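Local structure of pectate lyase/Amb allergen (Acidovorax citrulli, 4HWV) at residues A[18-23]-A[168-173]; A[196-201]-A[481-486]; A[396-401]-A[436-441]; A[376-381]-A[423-428]; A[208-213]-A[272-277]. The protein probably cleaves pectate, the polygalacturonate of plant cell walls, by beta-elimination as a secreted, calcium-binding lyase of polysaccharide lyase family 1. All blocks are in the same frame, centred on the assembly; numbering follows the deposited sequence.

Contact 1 (A[18-23]-A[168-173]); sequences IDSLGA and SLLGIG
The flat groups at this contact are peptide units, not rings: Leu170 spreads its two methyls toward the carbonyl oxygens of Ile18 and Asp19, CD1 reaching Ile18 O at 3.4 Å and CD2 reaching Asp19 O at 3.9 Å. Both carbonyls accept hydrogen bonds from arginines, Ile18 O from Arg82 and Asp19 O from Arg198. Ile18 adds a looser apolar touch, its CG2 lying 4.2 Å from Leu170 CB. Next to this apolar patch the hydroxyls of Ser20 and Ser168 meet, OG to OG at 2.6 Å, a short hydrogen bond in which either serine could be the donor. In each serine OG stands beside its own backbone N, anti to the carbonyl carbon (chi1 -58° in Ser20, -67° in Ser168). Ser168 OG is also bonded to Gly36 N. The N-terminal loop is thereby laid over strand 167-171, one of the strands of the right-handed parallel beta-helix. Because Gly36 N can only donate to Ser168 OG, that oxygen must act as an acceptor there, and the buried hydroxyl pair joins backbone of the N-terminal region to the beta-helix strand.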
# COMPACT_ATOMS: atom_id res chain seq x y z
N ILE A 18 -25.90 7.42 11.26
CA ILE A 18 -26.57 6.43 10.42
C ILE A 18 -27.15 5.27 11.26
O ILE A 18 -26.61 4.92 12.31
CB ILE A 18 -25.62 5.88 9.32
CG1 ILE A 18 -26.40 5.20 8.20
CG2 ILE A 18 -24.56 4.94 9.91
CD1 ILE A 18 -27.20 6.14 7.33
N ASP A 19 -28.25 4.70 10.78
CA ASP A 19 -28.83 3.54 11.45
C ASP A 19 -28.61 2.26 10.67
O ASP A 19 -27.71 2.20 9.83
CB ASP A 19 -30.31 3.78 11.76
CG ASP A 19 -31.17 3.97 10.52
OD1 ASP A 19 -30.69 3.73 9.40
OD2 ASP A 19 -32.33 4.32 10.67
N SER A 20 -29.41 1.23 10.95
CA SER A 20 -29.13 -0.11 10.47
C SER A 20 -30.19 -0.63 9.52
O SER A 20 -30.15 -1.81 9.17
CB SER A 20 -28.97 -1.08 11.64
OG SER A 20 -27.91 -0.65 12.50
N LEU A 21 -31.11 0.24 9.10
CA LEU A 21 -32.21 -0.18 8.23
C LEU A 21 -31.86 -0.03 6.76
O LEU A 21 -31.06 0.84 6.37
CB LEU A 21 -33.45 0.65 8.54
CG LEU A 21 -33.90 0.43 9.97
CD1 LEU A 21 -35.09 1.31 10.26
CD2 LEU A 21 -34.24 -1.03 10.21
N GLY A 22 -32.47 -0.89 5.95
CA GLY A 22 -32.33 -0.80 4.51
C GLY A 22 -31.95 -2.09 3.82
O GLY A 22 -31.81 -2.11 2.60
N ALA A 23 -31.78 -3.18 4.57
CA ALA A 23 -31.41 -4.45 3.96
C ALA A 23 -32.35 -4.84 2.83
O ALA A 23 -33.56 -4.68 2.91
CB ALA A 23 -31.35 -5.55 5.03
N SER A 168 -24.88 -4.30 15.13
CA SER A 168 -24.52 -3.36 14.08
C SER A 168 -23.13 -2.78 14.31
O SER A 168 -22.83 -2.32 15.42
CB SER A 168 -25.52 -2.20 14.02
OG SER A 168 -26.78 -2.69 13.61
N LEU A 169 -22.30 -2.84 13.27
CA LEU A 169 -21.00 -2.16 13.26
C LEU A 169 -21.13 -1.05 12.24
O LEU A 169 -21.33 -1.32 11.04
CB LEU A 169 -19.88 -3.12 12.84
CG LEU A 169 -19.66 -4.31 13.76
CD1 LEU A 169 -18.68 -5.30 13.15
CD2 LEU A 169 -19.14 -3.88 15.10
N LEU A 170 -21.03 0.20 12.71
CA LEU A 170 -21.36 1.35 11.87
C LEU A 170 -20.20 2.34 11.92
O LEU A 170 -19.89 2.89 12.97
CB LEU A 170 -22.66 2.04 12.35
CG LEU A 170 -23.91 1.14 12.36
CD1 LEU A 170 -25.08 1.90 12.97
CD2 LEU A 170 -24.31 0.59 10.98
N GLY A 171 -19.50 2.51 10.81
CA GLY A 171 -18.42 3.48 10.79
C GLY A 171 -18.91 4.91 11.00
O GLY A 171 -19.98 5.27 10.50
N ILE A 172 -18.11 5.72 11.70
CA ILE A 172 -18.39 7.15 11.82
C ILE A 172 -17.69 7.93 10.71
O ILE A 172 -16.47 7.80 10.51
CB ILE A 172 -17.91 7.69 13.18
CG1 ILE A 172 -18.71 7.05 14.31
CG2 ILE A 172 -17.98 9.22 13.21
CD1 ILE A 172 -18.12 7.29 15.70
N GLY A 173 -18.43 8.76 9.99
CA GLY A 173 -17.77 9.72 9.11
C GLY A 173 -17.17 9.08 7.87
O GLY A 173 -17.71 8.12 7.32

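Contact 2 (A[196-201]-A[481-486]); sequences VIRNIT and GKLEGP
Asn199 sits in the turn that follows strand 192-198 of the parallel beta-helix, and there it meets the C-terminal loop at Gly481. Asparagines that bond along the turns of successive coils are a known feature of pectate lyases; here Asn199 ND2 donates to Gly171 O and Gly173 O, and Asn242 is bonded to the backbone on either side of Arg198 and Asn199, at Ile197 O and Ile200 N, consistent with that pattern. The amide oxygen OD1 of Asn199 accepts from Gly481 N at 2.9 Å, a fairly straight bond whose donor is tilted 18° from the carbonyl plane. The same oxygen receives a water at 2.8 Å, and this water accepts in turn from Lys482 N, so one side-chain oxygen gathers two consecutive backbone amides, one of them through solvent. Glu484 passes near the amide, but its carboxylate accepts from Gly16 N and Ile18 N of the N-terminal loop and from Gly173 N after strand 167-171. Arg198 completes the contact, its guanidinium paired with Asp240 and bonded to Asp19 O. The Arg198 and Leu483 side chains cross at about a right angle, and Leu483 CD1 lies over one face of the guanidinium, offset toward the rim, 3.5 Å from Arg198 NH2.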
# COMPACT_ATOMS: atom_id res chain seq x y z
N VAL A 196 -25.52 -6.27 10.91
CA VAL A 196 -25.43 -5.21 9.92
C VAL A 196 -24.05 -4.56 10.05
O VAL A 196 -23.60 -4.25 11.16
CB VAL A 196 -26.53 -4.15 10.16
CG1 VAL A 196 -26.25 -2.89 9.31
CG2 VAL A 196 -27.91 -4.74 9.87
N ILE A 197 -23.38 -4.37 8.91
CA ILE A 197 -22.04 -3.77 8.90
C ILE A 197 -22.04 -2.70 7.81
O ILE A 197 -22.29 -3.01 6.65
CB ILE A 197 -20.94 -4.85 8.60
CG1 ILE A 197 -20.96 -5.93 9.69
CG2 ILE A 197 -19.57 -4.21 8.48
CD1 ILE A 197 -20.08 -7.13 9.40
N ARG A 198 -21.80 -1.43 8.19
CA ARG A 198 -21.87 -0.32 7.22
C ARG A 198 -20.81 0.73 7.46
O ARG A 198 -20.40 0.98 8.59
CB ARG A 198 -23.23 0.41 7.29
CG ARG A 198 -24.43 -0.51 7.26
CD ARG A 198 -25.71 0.28 7.33
NE ARG A 198 -26.05 0.91 6.06
CZ ARG A 198 -27.06 1.76 5.91
NH1 ARG A 198 -27.74 2.19 6.97
NH2 ARG A 198 -27.36 2.20 4.69
N ASN A 199 -20.40 1.38 6.37
CA ASN A 199 -19.61 2.60 6.42
C ASN A 199 -18.21 2.44 7.01
O ASN A 199 -17.68 3.39 7.57
CB ASN A 199 -20.36 3.73 7.13
CG ASN A 199 -19.80 5.10 6.76
OD1 ASN A 199 -19.44 5.32 5.60
ND2 ASN A 199 -19.74 6.01 7.74
N ILE A 200 -17.60 1.27 6.83
CA ILE A 200 -16.26 0.99 7.34
C ILE A 200 -15.35 0.67 6.17
O ILE A 200 -15.76 0.02 5.19
CB ILE A 200 -16.30 -0.19 8.33
CG1 ILE A 200 -17.13 0.19 9.55
CG2 ILE A 200 -14.88 -0.64 8.76
CD1 ILE A 200 -17.67 -0.99 10.33
N THR A 201 -14.11 1.15 6.24
CA THR A 201 -13.07 0.72 5.30
C THR A 201 -12.25 -0.39 5.96
O THR A 201 -11.59 -0.16 6.97
CB THR A 201 -12.19 1.91 4.90
OG1 THR A 201 -13.00 2.80 4.14
CG2 THR A 201 -11.02 1.47 4.02
N GLY A 481 -17.67 6.11 3.45
CA GLY A 481 -17.47 7.54 3.31
C GLY A 481 -18.54 8.23 2.47
O GLY A 481 -18.33 9.36 2.04
N LYS A 482 -19.68 7.57 2.25
CA LYS A 482 -20.75 8.10 1.42
C LYS A 482 -22.02 8.38 2.23
O LYS A 482 -22.69 9.39 2.04
CB LYS A 482 -21.06 7.12 0.29
CG LYS A 482 -19.90 6.81 -0.62
CD LYS A 482 -19.50 8.03 -1.46
CE LYS A 482 -18.37 7.69 -2.41
NZ LYS A 482 -17.93 8.87 -3.18
N LEU A 483 -22.36 7.49 3.15
CA LEU A 483 -23.57 7.62 3.96
C LEU A 483 -23.55 8.78 4.93
O LEU A 483 -24.62 9.31 5.30
CB LEU A 483 -23.81 6.33 4.76
CG LEU A 483 -24.28 5.12 3.95
CD1 LEU A 483 -24.30 3.90 4.84
CD2 LEU A 483 -25.69 5.37 3.38
N GLU A 484 -22.36 9.13 5.40
CA GLU A 484 -22.21 10.21 6.38
C GLU A 484 -21.22 11.25 5.89
O GLU A 484 -20.28 10.94 5.15
CB GLU A 484 -21.73 9.66 7.73
CG GLU A 484 -22.73 8.76 8.43
CD GLU A 484 -22.32 8.41 9.86
OE1 GLU A 484 -21.17 8.69 10.28
OE2 GLU A 484 -23.18 7.86 10.58
N GLY A 485 -21.42 12.48 6.35
CA GLY A 485 -20.41 13.51 6.21
C GLY A 485 -19.26 13.29 7.17
O GLY A 485 -19.32 12.42 8.04
N PRO A 486 -18.19 14.08 7.03
CA PRO A 486 -17.03 13.91 7.91
C PRO A 486 -17.36 14.31 9.34
O PRO A 486 -18.24 15.14 9.58
CB PRO A 486 -16.00 14.88 7.31
CG PRO A 486 -16.82 15.90 6.63
CD PRO A 486 -18.00 15.18 6.06
O HOH W 1 -20.76 5.01 3.18

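Contact 3 (A[396-401]-A[436-441]); sequences ADVANA and ADLTAA
Asp437 OD1 accepts from Ala440 N at 3.1 Å at the start of helix 438-445, which brings Leu438 and Ala441 against Val398, Ala399 and Ala396. This is an N-cap bond: the aspartate immediately precedes the first helical residue, and the donor comes from above the carboxylate plane, 66° out of it. A second aspartate, Asp426 of strand 423-427, also holds the start of the helix, taking Leu438 N and the hydroxyl of Thr439. The contact lies near the C-terminal end of the parallel beta-helix, where helix 438-445 packs on Phe424 and on Ala399 of strand 399-401, an edge strand of its four-stranded parallel sheet.

Across the interface itself the contact is apolar. Leu438, with CG beside its backbone N (chi1 -59°), sends CD2 to Val398, 3.7 Å from Val398 CB and equally close to CG1; the two branched side chains slant across each other. Nearer the backbone, Leu438 CB packs on Ala399 CB at 3.9 Å. Phe424 touches both of these residues, and Val442, one turn further along the helix, also reaches Ala399. A hydrogen bond between strand and helix forms further on, where Ala401 N donates to Ser445 OG. At the more open end, one helical turn on from Leu438, Ala441 takes over. Its methyl faces the backbone of the 396-401 segment, with Ala441 CB 3.7 Å from Ala396 CA and 4.2 Å from Ala396 CB.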
# COMPACT_ATOMS: atom_id res chain seq x y z
N ALA A 396 -16.29 -15.43 -22.23
CA ALA A 396 -15.63 -16.53 -21.54
C ALA A 396 -14.62 -16.12 -20.49
O ALA A 396 -14.25 -16.93 -19.66
CB ALA A 396 -15.00 -17.48 -22.55
N ASP A 397 -14.16 -14.86 -20.51
CA ASP A 397 -13.27 -14.37 -19.46
C ASP A 397 -14.05 -14.01 -18.20
O ASP A 397 -13.47 -13.84 -17.13
CB ASP A 397 -12.49 -13.13 -19.90
CG ASP A 397 -11.59 -13.39 -21.09
OD1 ASP A 397 -10.85 -14.41 -21.10
OD2 ASP A 397 -11.60 -12.57 -22.03
N VAL A 398 -15.37 -13.86 -18.35
CA VAL A 398 -16.20 -13.25 -17.31
C VAL A 398 -17.05 -14.26 -16.54
O VAL A 398 -17.40 -14.03 -15.39
CB VAL A 398 -17.08 -12.12 -17.92
CG1 VAL A 398 -17.99 -11.46 -16.88
CG2 VAL A 398 -16.19 -11.09 -18.59
N ALA A 399 -17.37 -15.39 -17.17
CA ALA A 399 -18.06 -16.46 -16.46
C ALA A 399 -17.50 -17.80 -16.89
O ALA A 399 -17.22 -18.01 -18.07
CB ALA A 399 -19.55 -16.41 -16.71
N ASN A 400 -17.38 -18.71 -15.93
CA ASN A 400 -16.95 -20.09 -16.21
C ASN A 400 -17.64 -21.05 -15.25
O ASN A 400 -18.44 -20.62 -14.42
CB ASN A 400 -15.41 -20.22 -16.19
CG ASN A 400 -14.81 -19.93 -14.83
OD1 ASN A 400 -15.48 -19.49 -13.93
ND2 ASN A 400 -13.51 -20.11 -14.72
N ALA A 401 -17.34 -22.33 -15.37
CA ALA A 401 -18.00 -23.36 -14.56
C ALA A 401 -16.99 -24.37 -14.05
O ALA A 401 -16.01 -24.67 -14.73
CB ALA A 401 -19.07 -24.06 -15.37
N ALA A 436 -23.01 -9.11 -23.56
CA ALA A 436 -22.23 -10.34 -23.45
C ALA A 436 -23.12 -11.45 -22.93
O ALA A 436 -23.75 -11.31 -21.90
CB ALA A 436 -21.06 -10.12 -22.50
N ASP A 437 -23.17 -12.56 -23.65
CA ASP A 437 -23.97 -13.70 -23.25
C ASP A 437 -23.14 -14.62 -22.35
O ASP A 437 -22.44 -15.50 -22.83
CB ASP A 437 -24.46 -14.48 -24.48
CG ASP A 437 -25.43 -15.60 -24.15
OD1 ASP A 437 -25.54 -15.97 -22.96
OD2 ASP A 437 -26.09 -16.11 -25.09
N LEU A 438 -23.22 -14.42 -21.04
CA LEU A 438 -22.39 -15.22 -20.14
C LEU A 438 -22.88 -16.66 -20.09
O LEU A 438 -22.08 -17.57 -19.89
CB LEU A 438 -22.38 -14.64 -18.72
CG LEU A 438 -21.85 -13.21 -18.59
CD1 LEU A 438 -21.86 -12.76 -17.13
CD2 LEU A 438 -20.45 -13.03 -19.20
N THR A 439 -24.18 -16.87 -20.25
CA THR A 439 -24.73 -18.22 -20.19
C THR A 439 -24.13 -19.12 -21.28
O THR A 439 -23.80 -20.27 -21.03
CB THR A 439 -26.26 -18.20 -20.26
OG1 THR A 439 -26.79 -17.45 -19.16
CG2 THR A 439 -26.82 -19.62 -20.21
N ALA A 440 -23.98 -18.58 -22.48
CA ALA A 440 -23.35 -19.33 -23.57
C ALA A 440 -21.92 -19.72 -23.21
O ALA A 440 -21.48 -20.84 -23.49
CB ALA A 440 -23.40 -18.53 -24.87
N ALA A 441 -21.19 -18.80 -22.58
CA ALA A 441 -19.84 -19.11 -22.14
C ALA A 441 -19.83 -20.20 -21.08
O ALA A 441 -19.00 -21.10 -21.10
CB ALA A 441 -19.13 -17.87 -21.64

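Contact 4 (A[376-381]-A[423-428]); sequences KVHAEN and TFYDSG
Backbone hydrogen bonds come first here: Val377 N donates to Thr423 O at 2.9 Å, Tyr425 N donates to Val377 O, and the alternation runs on through Ala379 N to Tyr425 O, Ser427 N to Ala379 O and Asn381 N to Ser427 O. This is regular parallel pairing, the two strand directions differing by 4°. CA-H...O contacts fill in between, the shortest from Asp426 CA to Ala379 O at 3.1 Å.

Among the side chains, His378 and Tyr425 form an offset stack. They lie side by side, each CG anti to its own backbone N (chi1 172° in Tyr425), with ring planes 11° apart and centroids 4.3 Å apart. On this same face His378 NE2 makes a weak bond to Glu380 OE2. Glu380 OE1 is engaged by Tyr462 and His347.

On the opposite face Val377 CG1 rests against Phe424 CE2 at 3.7 Å. Ala379 CB lies 3.9 Å from the CB of Asp426, whose carboxylate bonds Thr439, Leu438 N and Thr429.

Three waters bridge the strands. One donates to Glu380 OE2 at 2.7 Å and also bonds Tyr425 OH; others join Val377 O to Thr423 OG1, and Asn381 OD1 to Ser427 OG.

Such in-register stacking is characteristic of the parallel beta-helix. Strand 376-387 has strand 345-356 on its other side, while the Val377 and Phe424 face turns toward strand 369-371 and helix 438-445, and loops bearing Trp454, Pro456 and Leu464 lie over the His378 face.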
# COMPACT_ATOMS: atom_id res chain seq x y z
N LYS A 376 -26.22 -21.95 -7.97
CA LYS A 376 -27.37 -21.51 -8.75
C LYS A 376 -27.27 -20.00 -8.87
O LYS A 376 -27.67 -19.24 -7.97
CB LYS A 376 -28.67 -21.98 -8.10
CG LYS A 376 -28.75 -23.52 -8.02
CD LYS A 376 -29.97 -24.03 -7.28
CE LYS A 376 -29.81 -25.53 -7.04
NZ LYS A 376 -28.62 -25.81 -6.15
N VAL A 377 -26.66 -19.57 -9.97
CA VAL A 377 -26.25 -18.18 -10.15
C VAL A 377 -27.23 -17.45 -11.05
O VAL A 377 -27.64 -17.96 -12.10
CB VAL A 377 -24.82 -18.11 -10.75
CG1 VAL A 377 -24.43 -16.68 -11.04
CG2 VAL A 377 -23.82 -18.77 -9.80
N HIS A 378 -27.64 -16.26 -10.61
CA HIS A 378 -28.59 -15.45 -11.38
C HIS A 378 -27.97 -14.05 -11.50
O HIS A 378 -27.84 -13.34 -10.49
CB HIS A 378 -29.92 -15.37 -10.62
CG HIS A 378 -31.08 -14.89 -11.44
ND1 HIS A 378 -31.92 -15.75 -12.11
CD2 HIS A 378 -31.55 -13.64 -11.68
CE1 HIS A 378 -32.84 -15.05 -12.74
NE2 HIS A 378 -32.65 -13.77 -12.49
N ALA A 379 -27.59 -13.67 -12.72
CA ALA A 379 -26.83 -12.43 -12.94
C ALA A 379 -27.62 -11.48 -13.82
O ALA A 379 -27.98 -11.85 -14.93
CB ALA A 379 -25.49 -12.75 -13.59
N GLU A 380 -27.86 -10.26 -13.35
CA GLU A 380 -28.66 -9.30 -14.12
C GLU A 380 -28.03 -7.92 -14.16
O GLU A 380 -27.67 -7.36 -13.12
CB GLU A 380 -30.07 -9.18 -13.54
CG GLU A 380 -30.90 -10.45 -13.73
CD GLU A 380 -32.16 -10.49 -12.88
OE1 GLU A 380 -32.08 -10.13 -11.69
OE2 GLU A 380 -33.21 -10.90 -13.41
N ASN A 381 -27.95 -7.36 -15.37
CA ASN A 381 -27.55 -5.96 -15.56
C ASN A 381 -26.26 -5.58 -14.84
O ASN A 381 -26.16 -4.55 -14.17
CB ASN A 381 -28.70 -5.00 -15.21
CG ASN A 381 -29.89 -5.16 -16.14
OD1 ASN A 381 -30.07 -6.20 -16.79
ND2 ASN A 381 -30.74 -4.14 -16.18
N THR A 423 -26.79 -24.39 -11.90
CA THR A 423 -27.51 -23.61 -12.91
C THR A 423 -27.00 -22.18 -13.00
O THR A 423 -26.49 -21.62 -12.03
CB THR A 423 -29.04 -23.61 -12.65
OG1 THR A 423 -29.34 -22.81 -11.50
CG2 THR A 423 -29.56 -25.02 -12.42
N PHE A 424 -27.13 -21.61 -14.19
CA PHE A 424 -26.65 -20.25 -14.44
C PHE A 424 -27.63 -19.52 -15.34
O PHE A 424 -28.06 -20.04 -16.37
CB PHE A 424 -25.25 -20.29 -15.07
CG PHE A 424 -24.65 -18.92 -15.29
CD1 PHE A 424 -24.94 -18.17 -16.43
CD2 PHE A 424 -23.76 -18.38 -14.36
CE1 PHE A 424 -24.36 -16.91 -16.62
CE2 PHE A 424 -23.19 -17.13 -14.54
CZ PHE A 424 -23.50 -16.39 -15.67
N TYR A 425 -27.98 -18.30 -14.95
CA TYR A 425 -28.82 -17.41 -15.74
C TYR A 425 -28.13 -16.06 -15.82
O TYR A 425 -27.62 -15.57 -14.82
CB TYR A 425 -30.19 -17.23 -15.09
CG TYR A 425 -31.06 -16.18 -15.74
CD1 TYR A 425 -31.00 -14.85 -15.33
CD2 TYR A 425 -31.96 -16.52 -16.74
CE1 TYR A 425 -31.80 -13.88 -15.92
CE2 TYR A 425 -32.77 -15.56 -17.32
CZ TYR A 425 -32.69 -14.24 -16.91
OH TYR A 425 -33.49 -13.28 -17.49
N ASP A 426 -28.10 -15.46 -17.00
CA ASP A 426 -27.79 -14.03 -17.06
C ASP A 426 -28.64 -13.28 -18.07
O ASP A 426 -29.11 -13.84 -19.07
CB ASP A 426 -26.29 -13.72 -17.29
CG ASP A 426 -25.86 -13.83 -18.76
OD1 ASP A 426 -26.14 -14.88 -19.39
OD2 ASP A 426 -25.22 -12.89 -19.29
N SER A 427 -28.84 -12.01 -17.76
CA SER A 427 -29.51 -11.09 -18.66
C SER A 427 -28.86 -9.72 -18.48
O SER A 427 -28.43 -9.36 -17.38
CB SER A 427 -30.99 -11.01 -18.31
OG SER A 427 -31.68 -10.18 -19.20
N GLY A 428 -28.82 -8.94 -19.55
CA GLY A 428 -28.35 -7.58 -19.47
C GLY A 428 -26.87 -7.38 -19.15
O GLY A 428 -26.48 -6.27 -18.81
O HOH W 2 -29.59 -20.02 -11.63
O HOH W 3 -33.70 -10.95 -16.03
O HOH W 4 -31.93 -7.61 -18.14

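Contact 5 (A[208-213]-A[272-277]); sequences DFPQWD and FKVQHH
Pro210, Trp212 and His276 give up most of the surface in this contact, and Pro210 lies at its middle. Its ring is pressed on by three neighbours: CB meets Gln275 O at 3.6 Å, CG meets Val274 CG1 at 3.7 Å, and CD lies 3.9 Å from His276 ND1. Val274 presents CG1 because that methyl is anti to its backbone N (chi1 -178°). Gln275 O is at the same time hydrogen-bonded to Ser224, so the proline packs beside a carbonyl whose polar need is met.

His276 turns its imidazole toward the segment 208-213, ND1 and CE1 lying about equally far from Pro210 CD, while the ring edge faces Asp208 CA. ND1 is bonded to the carbonyl oxygen of Asp207, just before the segment, which helps to orient the ring beside the proline.

The segments belong to long loops that leave the parallel beta-helix. Residues 211-213 pair in antiparallel fashion with strand 221-223. The other segment, an irregular loop, leads toward strand 281-283, near the calcium site formed by Asp227, Asp278 and Asp282. The side chain of Gln275 comes within about 6 Å of that of Asp278. Within this loop Gln275 OE1 accepts from His277 N at 2.8 Å, and its NE2 bonds Asp251, which also receives His277 ND1.

Trp212 closes the far end. Its CG is anti to the backbone N (chi1 174°), and the six-membered part of the indole reaches Phe272, whose CD1 lies at the indole edge, in its plane, 3.8 Å from Trp212 CH2.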
# COMPACT_ATOMS: atom_id res chain seq x y z
N ASP A 208 0.73 -13.56 8.66
CA ASP A 208 2.19 -13.56 8.73
C ASP A 208 2.82 -14.94 8.66
O ASP A 208 4.04 -15.03 8.59
CB ASP A 208 2.64 -12.85 9.99
CG ASP A 208 2.59 -11.36 9.83
OD1 ASP A 208 3.39 -10.83 9.01
OD2 ASP A 208 1.77 -10.72 10.48
N PHE A 209 1.98 -15.98 8.67
CA PHE A 209 2.48 -17.37 8.71
C PHE A 209 1.76 -18.25 7.69
O PHE A 209 1.16 -19.26 8.05
CB PHE A 209 2.37 -17.90 10.15
CG PHE A 209 3.21 -17.11 11.11
CD1 PHE A 209 4.59 -17.31 11.15
CD2 PHE A 209 2.64 -16.12 11.90
CE1 PHE A 209 5.38 -16.54 11.97
CE2 PHE A 209 3.44 -15.35 12.73
CZ PHE A 209 4.82 -15.56 12.76
N PRO A 210 1.84 -17.88 6.40
CA PRO A 210 1.22 -18.73 5.38
C PRO A 210 1.86 -20.11 5.38
O PRO A 210 3.04 -20.26 5.70
CB PRO A 210 1.53 -17.99 4.08
CG PRO A 210 2.76 -17.23 4.39
CD PRO A 210 2.63 -16.78 5.81
N GLN A 211 1.07 -21.11 5.01
CA GLN A 211 1.53 -22.48 4.98
C GLN A 211 1.79 -22.88 3.55
O GLN A 211 1.00 -22.59 2.66
CB GLN A 211 0.45 -23.39 5.55
CG GLN A 211 0.84 -24.87 5.60
CD GLN A 211 -0.37 -25.75 5.84
OE1 GLN A 211 -1.32 -25.73 5.05
NE2 GLN A 211 -0.35 -26.52 6.93
N TRP A 212 2.91 -23.58 3.34
CA TRP A 212 3.14 -24.20 2.05
C TRP A 212 2.45 -25.57 2.02
O TRP A 212 2.72 -26.41 2.87
CB TRP A 212 4.63 -24.36 1.77
CG TRP A 212 4.93 -25.12 0.51
CD1 TRP A 212 5.50 -26.36 0.42
CD2 TRP A 212 4.71 -24.69 -0.85
NE1 TRP A 212 5.62 -26.74 -0.90
CE2 TRP A 212 5.16 -25.73 -1.70
CE3 TRP A 212 4.18 -23.52 -1.43
CZ2 TRP A 212 5.08 -25.64 -3.09
CZ3 TRP A 212 4.10 -23.44 -2.81
CH2 TRP A 212 4.54 -24.50 -3.63
N ASP A 213 1.53 -25.77 1.08
CA ASP A 213 0.90 -27.08 0.95
C ASP A 213 1.40 -27.68 -0.35
O ASP A 213 0.91 -27.30 -1.42
CB ASP A 213 -0.62 -26.98 0.93
CG ASP A 213 -1.30 -28.34 0.78
OD1 ASP A 213 -0.62 -29.38 0.56
OD2 ASP A 213 -2.54 -28.38 0.90
N PHE A 272 3.30 -19.65 -7.41
CA PHE A 272 3.96 -20.02 -6.17
C PHE A 272 4.31 -18.80 -5.31
O PHE A 272 5.13 -18.88 -4.40
CB PHE A 272 5.18 -20.90 -6.50
CG PHE A 272 4.82 -22.01 -7.46
CD1 PHE A 272 3.94 -23.00 -7.07
CD2 PHE A 272 5.32 -22.03 -8.76
CE1 PHE A 272 3.57 -24.01 -7.94
CE2 PHE A 272 4.95 -23.05 -9.63
CZ PHE A 272 4.07 -24.03 -9.22
N LYS A 273 3.63 -17.68 -5.58
CA LYS A 273 3.79 -16.48 -4.75
C LYS A 273 3.45 -16.81 -3.30
O LYS A 273 2.64 -17.72 -3.02
CB LYS A 273 2.89 -15.34 -5.24
CG LYS A 273 1.40 -15.61 -5.06
CD LYS A 273 0.54 -14.46 -5.57
CE LYS A 273 0.53 -14.47 -7.09
NZ LYS A 273 -0.10 -13.27 -7.64
N VAL A 274 4.06 -16.09 -2.37
CA VAL A 274 3.74 -16.29 -0.97
C VAL A 274 2.50 -15.45 -0.66
O VAL A 274 2.57 -14.26 -0.38
CB VAL A 274 4.91 -15.90 -0.06
CG1 VAL A 274 4.57 -16.18 1.39
CG2 VAL A 274 6.19 -16.68 -0.43
N GLN A 275 1.36 -16.12 -0.73
CA GLN A 275 0.05 -15.50 -0.57
C GLN A 275 -0.26 -15.29 0.90
O GLN A 275 -0.43 -16.25 1.65
CB GLN A 275 -1.00 -16.41 -1.22
CG GLN A 275 -2.44 -15.92 -1.11
CD GLN A 275 -2.61 -14.50 -1.63
OE1 GLN A 275 -2.53 -13.53 -0.87
NE2 GLN A 275 -2.84 -14.37 -2.94
N HIS A 276 -0.31 -14.02 1.31
CA HIS A 276 -0.59 -13.65 2.68
C HIS A 276 -2.07 -13.31 2.94
O HIS A 276 -2.44 -13.00 4.08
CB HIS A 276 0.26 -12.43 3.07
CG HIS A 276 1.73 -12.73 3.15
ND1 HIS A 276 2.33 -13.25 4.28
CD2 HIS A 276 2.73 -12.53 2.25
CE1 HIS A 276 3.63 -13.39 4.06
NE2 HIS A 276 3.89 -12.96 2.84
N HIS A 277 -2.89 -13.35 1.89
CA HIS A 277 -4.30 -13.03 2.03
C HIS A 277 -5.17 -14.24 1.74
O HIS A 277 -4.69 -15.22 1.16
CB HIS A 277 -4.69 -11.90 1.09
CG HIS A 277 -3.96 -10.63 1.37
ND1 HIS A 277 -3.03 -10.10 0.50
CD2 HIS A 277 -4.00 -9.80 2.44
CE1 HIS A 277 -2.55 -8.98 1.02
NE2 HIS A 277 -3.11 -8.78 2.20

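Contacts 1 and 2 touch: contact 1 uses strand 167-171 and contact 2 its neighbour 192-198, and Glu484 bonds Gly173 N and Ile18 N, so the N-terminal loop and the loop 481-486 meet on one flank of the beta-helix. Contacts 3 and 4 form a second cluster, about 10 Å apart by centres and joined through Asp426, which serves the strand pair and the helix start. Contact 5 is on the opposite side of the chain's centre from contacts 1 and 2, near the calcium site, from which the other contacts lie away. Contact 1 sets a buried serine pair beside apolar packing on Leu170; polar bonds dominate contact 2, backbone pairing contact 4, and apolar packing contacts 3 and 5. Contact 4 is partly buried, the others mostly buried.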